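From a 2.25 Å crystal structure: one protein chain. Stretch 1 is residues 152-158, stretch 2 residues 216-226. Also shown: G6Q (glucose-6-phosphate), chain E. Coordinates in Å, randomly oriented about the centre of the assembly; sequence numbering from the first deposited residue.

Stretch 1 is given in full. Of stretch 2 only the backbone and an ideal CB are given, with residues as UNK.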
# COMPACT_ATOMS: atom_id res chain seq x y z
N LEU A 152 -0.02 15.07 20.52
CA LEU A 152 -0.33 15.92 19.37
C LEU A 152 -1.20 15.14 18.39
O LEU A 152 -0.90 13.98 18.07
CB LEU A 152 0.96 16.41 18.68
CG LEU A 152 0.76 17.46 17.57
CD1 LEU A 152 1.89 18.44 17.56
CD2 LEU A 152 0.60 16.83 16.18
N VAL A 153 -2.26 15.79 17.90
CA VAL A 153 -3.18 15.20 16.92
C VAL A 153 -3.19 16.07 15.68
O VAL A 153 -3.65 17.22 15.71
CB VAL A 153 -4.61 15.07 17.48
CG1 VAL A 153 -5.54 14.53 16.39
CG2 VAL A 153 -4.61 14.16 18.71
N GLN A 154 -2.68 15.54 14.57
CA GLN A 154 -2.68 16.28 13.32
C GLN A 154 -3.96 15.97 12.56
O GLN A 154 -4.20 14.81 12.19
CB GLN A 154 -1.46 15.94 12.46
CG GLN A 154 -1.40 16.72 11.17
CD GLN A 154 -0.01 17.26 10.85
OE1 GLN A 154 0.75 17.65 11.75
NE2 GLN A 154 0.33 17.28 9.57
N ILE A 155 -4.78 16.99 12.36
CA ILE A 155 -5.99 16.91 11.55
C ILE A 155 -5.65 17.46 10.18
O ILE A 155 -5.26 18.63 10.05
CB ILE A 155 -7.16 17.69 12.20
CG1 ILE A 155 -7.54 17.08 13.55
CG2 ILE A 155 -8.35 17.74 11.26
CD1 ILE A 155 -8.70 17.77 14.25
N GLY A 156 -5.80 16.64 9.16
CA GLY A 156 -5.44 17.02 7.80
C GLY A 156 -5.44 15.79 6.93
O GLY A 156 -5.41 14.65 7.41
N ILE A 157 -5.47 16.02 5.62
CA ILE A 157 -5.63 14.94 4.67
C ILE A 157 -4.71 15.18 3.48
O ILE A 157 -4.25 16.31 3.25
CB ILE A 157 -7.11 14.80 4.23
CG1 ILE A 157 -7.40 13.45 3.53
CG2 ILE A 157 -7.53 16.01 3.41
CD1 ILE A 157 -8.91 13.16 3.35
N GLY A 158 -4.43 14.11 2.73
CA GLY A 158 -3.63 14.26 1.52
C GLY A 158 -2.23 14.75 1.83
O GLY A 158 -1.55 14.24 2.72
N UNK A 216 -13.14 19.80 3.15
CA UNK A 216 -14.22 19.26 3.98
C UNK A 216 -13.69 18.45 5.17
O UNK A 216 -14.19 18.60 6.30
CB UNK A 216 -15.14 18.38 3.13
N UNK A 217 -12.67 17.60 4.95
CA UNK A 217 -12.27 16.64 5.98
C UNK A 217 -11.66 17.33 7.20
O UNK A 217 -12.15 17.11 8.32
CB UNK A 217 -11.27 15.64 5.40
N UNK A 218 -10.59 18.13 7.07
CA UNK A 218 -10.11 18.86 8.26
C UNK A 218 -11.20 19.67 8.94
O UNK A 218 -11.22 19.74 10.18
CB UNK A 218 -8.96 19.79 7.87
N UNK A 219 -12.12 20.27 8.17
CA UNK A 219 -13.14 21.12 8.78
C UNK A 219 -14.14 20.30 9.57
O UNK A 219 -14.53 20.67 10.68
CB UNK A 219 -13.87 21.94 7.71
N UNK A 220 -14.58 19.17 9.01
CA UNK A 220 -15.47 18.31 9.78
C UNK A 220 -14.75 17.73 10.98
O UNK A 220 -15.32 17.64 12.08
CB UNK A 220 -16.03 17.19 8.90
N UNK A 221 -13.48 17.36 10.82
CA UNK A 221 -12.77 16.74 11.93
C UNK A 221 -12.47 17.75 13.03
O UNK A 221 -12.67 17.45 14.22
CB UNK A 221 -11.47 16.10 11.44
N UNK A 222 -12.00 18.95 12.66
CA UNK A 222 -11.78 20.00 13.66
C UNK A 222 -13.04 20.26 14.46
O UNK A 222 -12.99 20.38 15.70
CB UNK A 222 -11.31 21.29 12.99
N UNK A 223 -14.19 20.35 13.79
CA UNK A 223 -15.44 20.58 14.51
C UNK A 223 -15.75 19.43 15.46
O UNK A 223 -16.17 19.66 16.59
CB UNK A 223 -16.59 20.77 13.52
N UNK A 224 -15.49 18.18 15.03
CA UNK A 224 -15.66 17.04 15.92
C UNK A 224 -14.79 17.16 17.17
O UNK A 224 -15.21 16.78 18.26
CB UNK A 224 -15.33 15.74 15.18
N UNK A 225 -13.57 17.66 17.01
CA UNK A 225 -12.69 17.76 18.18
C UNK A 225 -13.08 18.94 19.06
O UNK A 225 -13.04 18.83 20.29
CB UNK A 225 -11.23 17.90 17.74
N UNK A 226 -13.48 20.07 18.44
CA UNK A 226 -13.93 21.22 19.20
C UNK A 226 -15.09 20.84 20.11
O UNK A 226 -15.14 21.27 21.27
CB UNK A 226 -14.34 22.36 18.26
C1 G6Q E . -1.60 17.99 -2.51
C2 G6Q E . -3.07 17.87 -2.92
C3 G6Q E . -3.97 17.34 -1.82
C4 G6Q E . -4.19 18.33 -0.66
C5 G6Q E . -5.36 17.90 0.22
C6 G6Q E . -5.49 18.75 1.47
O1 G6Q E . -0.83 18.52 -3.24
O2 G6Q E . -3.57 19.11 -3.39
O3 G6Q E . -3.44 16.12 -1.29
O4 G6Q E . -3.02 18.41 0.14
O5 G6Q E . -6.57 17.95 -0.55
O6 G6Q E . -5.61 20.13 1.05
P G6Q E . -5.54 21.31 2.16
O1P G6Q E . -4.16 21.24 2.78
O2P G6Q E . -5.77 22.59 1.36
O3P G6Q E . -6.65 21.04 3.15

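Stretch 2 is a single helix running at 143° to the strand 152-155, with axes 9.4 Å apart at closest approach. What stretch 1 offers it is almost wholly aliphatic: Val 153, Ile 155 and Ile 157 point toward the helix, while the backbones come closest at Gly 156.

At position 216 CA-to-CB points sideways and no atom of stretch 1 lies within 5.5 Å of the ideal CB. The residue is Leu 216, which takes no part in the contact.

Position 217 points toward stretch 1, its ideal CB 4.0 Å from Ile 157 CD1. A methyl group invites an aliphatic side chain, although a longer polar one could pass it with its carbons. The deposited residue is Glu 217. Its OE1 comes within 3.4 Å of Ile 157 CD1, and that oxygen is hydrogen-bonded elsewhere in the structure.

Position 218 sits where the two backbones draw closest, its CA 5.0 Å from Gly 156 CA. The ideal CB points sideways, 4.0 Å from Ile 155 CG2 and 4.5 Å from Gly 156 CA, so a compact apolar side chain fits: alanine, valine or proline. A phi of -53° suits proline, and Pro 218 it is. Ile 155 CG2 lies 3.7 Å from Pro 218 CA, Gly 156 CA lies 4.3 Å from Pro 218 CG, and Ile 157 CG2 lies 4.2 Å from Pro 218 CD.

Positions 219 and 220 point away and sideways, with nothing of stretch 1 near either CB; many helix-compatible residues would serve. Both are alanine, Ala 219 and Ala 220.

Position 221 points toward stretch 1, with its ideal CB only 3.5 Å from Ile 155 CG2. That closeness favours a side chain unbranched at CB; alanine, serine or an unbranched polar side chain could all answer. Asn 221 lays its CB 3.6 Å from Ile 155 CG2, and its ND2 is hydrogen-bonded elsewhere in the structure.

Position 222 is sideways, its ideal CB 4.6 Å from Ile 155 CD1. Either a modest apolar group or a long chain leaving the contact would do. Glu 222 takes the second course: Ile 155 CD1 packs 3.8 Å from Glu 222 CA, while the carboxylate leads away toward position 226.

Positions 223 and 224 see nothing of stretch 1 and are free by this test; they hold Glu 223 and Leu 224.

Position 225 points toward stretch 1, its ideal CB 4.3 Å from Ile 155 CD1, with Val 153 two residues earlier in the strand. A large apolar side chain is wanted: leucine, methionine or phenylalanine. Phe 225 receives Ile 155 CD1 over one ring face, 4.3 Å from the ring centroid, in a CH-pi contact, and its CZ reaches within 3.9 Å of Val 153 CG1.

Position 226 is out of reach, and a long basic residue could answer the acid at 222. Arg 226 does so, its NH2 forming a salt bridge to Glu 222 OE2 at 2.9 Å.

Stretch 2 (216-226) LEPAANEELFR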
# COMPACT_ATOMS: atom_id res chain seq x y z
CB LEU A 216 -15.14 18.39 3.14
CG LEU A 216 -16.12 17.52 3.93
CD1 LEU A 216 -17.07 18.40 4.71
CD2 LEU A 216 -16.88 16.55 3.02
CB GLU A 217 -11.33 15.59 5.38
CG GLU A 217 -12.01 14.62 4.45
CD GLU A 217 -11.93 15.05 2.99
OE1 GLU A 217 -11.90 14.16 2.12
OE2 GLU A 217 -11.93 16.28 2.71
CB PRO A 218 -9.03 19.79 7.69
CG PRO A 218 -8.73 19.29 6.33
CD PRO A 218 -9.90 18.54 5.84
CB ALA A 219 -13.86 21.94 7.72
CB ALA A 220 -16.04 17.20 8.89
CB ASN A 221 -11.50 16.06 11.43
CG ASN A 221 -11.78 14.69 10.86
OD1 ASN A 221 -12.48 13.89 11.48
ND2 ASN A 221 -11.26 14.41 9.67
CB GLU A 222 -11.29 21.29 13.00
CG GLU A 222 -11.27 22.47 13.97
CD GLU A 222 -10.77 23.80 13.38
OE1 GLU A 222 -10.58 23.91 12.15
OE2 GLU A 222 -10.55 24.73 14.18
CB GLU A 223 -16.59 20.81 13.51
CG GLU A 223 -17.94 21.08 14.16
CD GLU A 223 -17.96 22.30 15.07
OE1 GLU A 223 -17.12 23.21 14.86
OE2 GLU A 223 -18.81 22.35 15.99
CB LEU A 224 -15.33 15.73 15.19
CG LEU A 224 -16.50 14.93 14.61
CD1 LEU A 224 -15.96 13.66 14.01
CD2 LEU A 224 -17.54 14.62 15.68
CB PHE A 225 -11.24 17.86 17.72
CG PHE A 225 -10.56 16.52 17.60
CD1 PHE A 225 -10.91 15.64 16.58
CD2 PHE A 225 -9.58 16.13 18.50
CE1 PHE A 225 -10.28 14.39 16.46
CE2 PHE A 225 -8.96 14.88 18.39
CZ PHE A 225 -9.32 14.01 17.36
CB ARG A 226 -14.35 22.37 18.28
CG ARG A 226 -13.22 22.98 17.46
CD ARG A 226 -13.17 24.50 17.52
NE ARG A 226 -11.98 25.00 16.82
CZ ARG A 226 -11.17 25.95 17.30
NH1 ARG A 226 -11.42 26.53 18.47
NH2 ARG A 226 -10.11 26.33 16.58
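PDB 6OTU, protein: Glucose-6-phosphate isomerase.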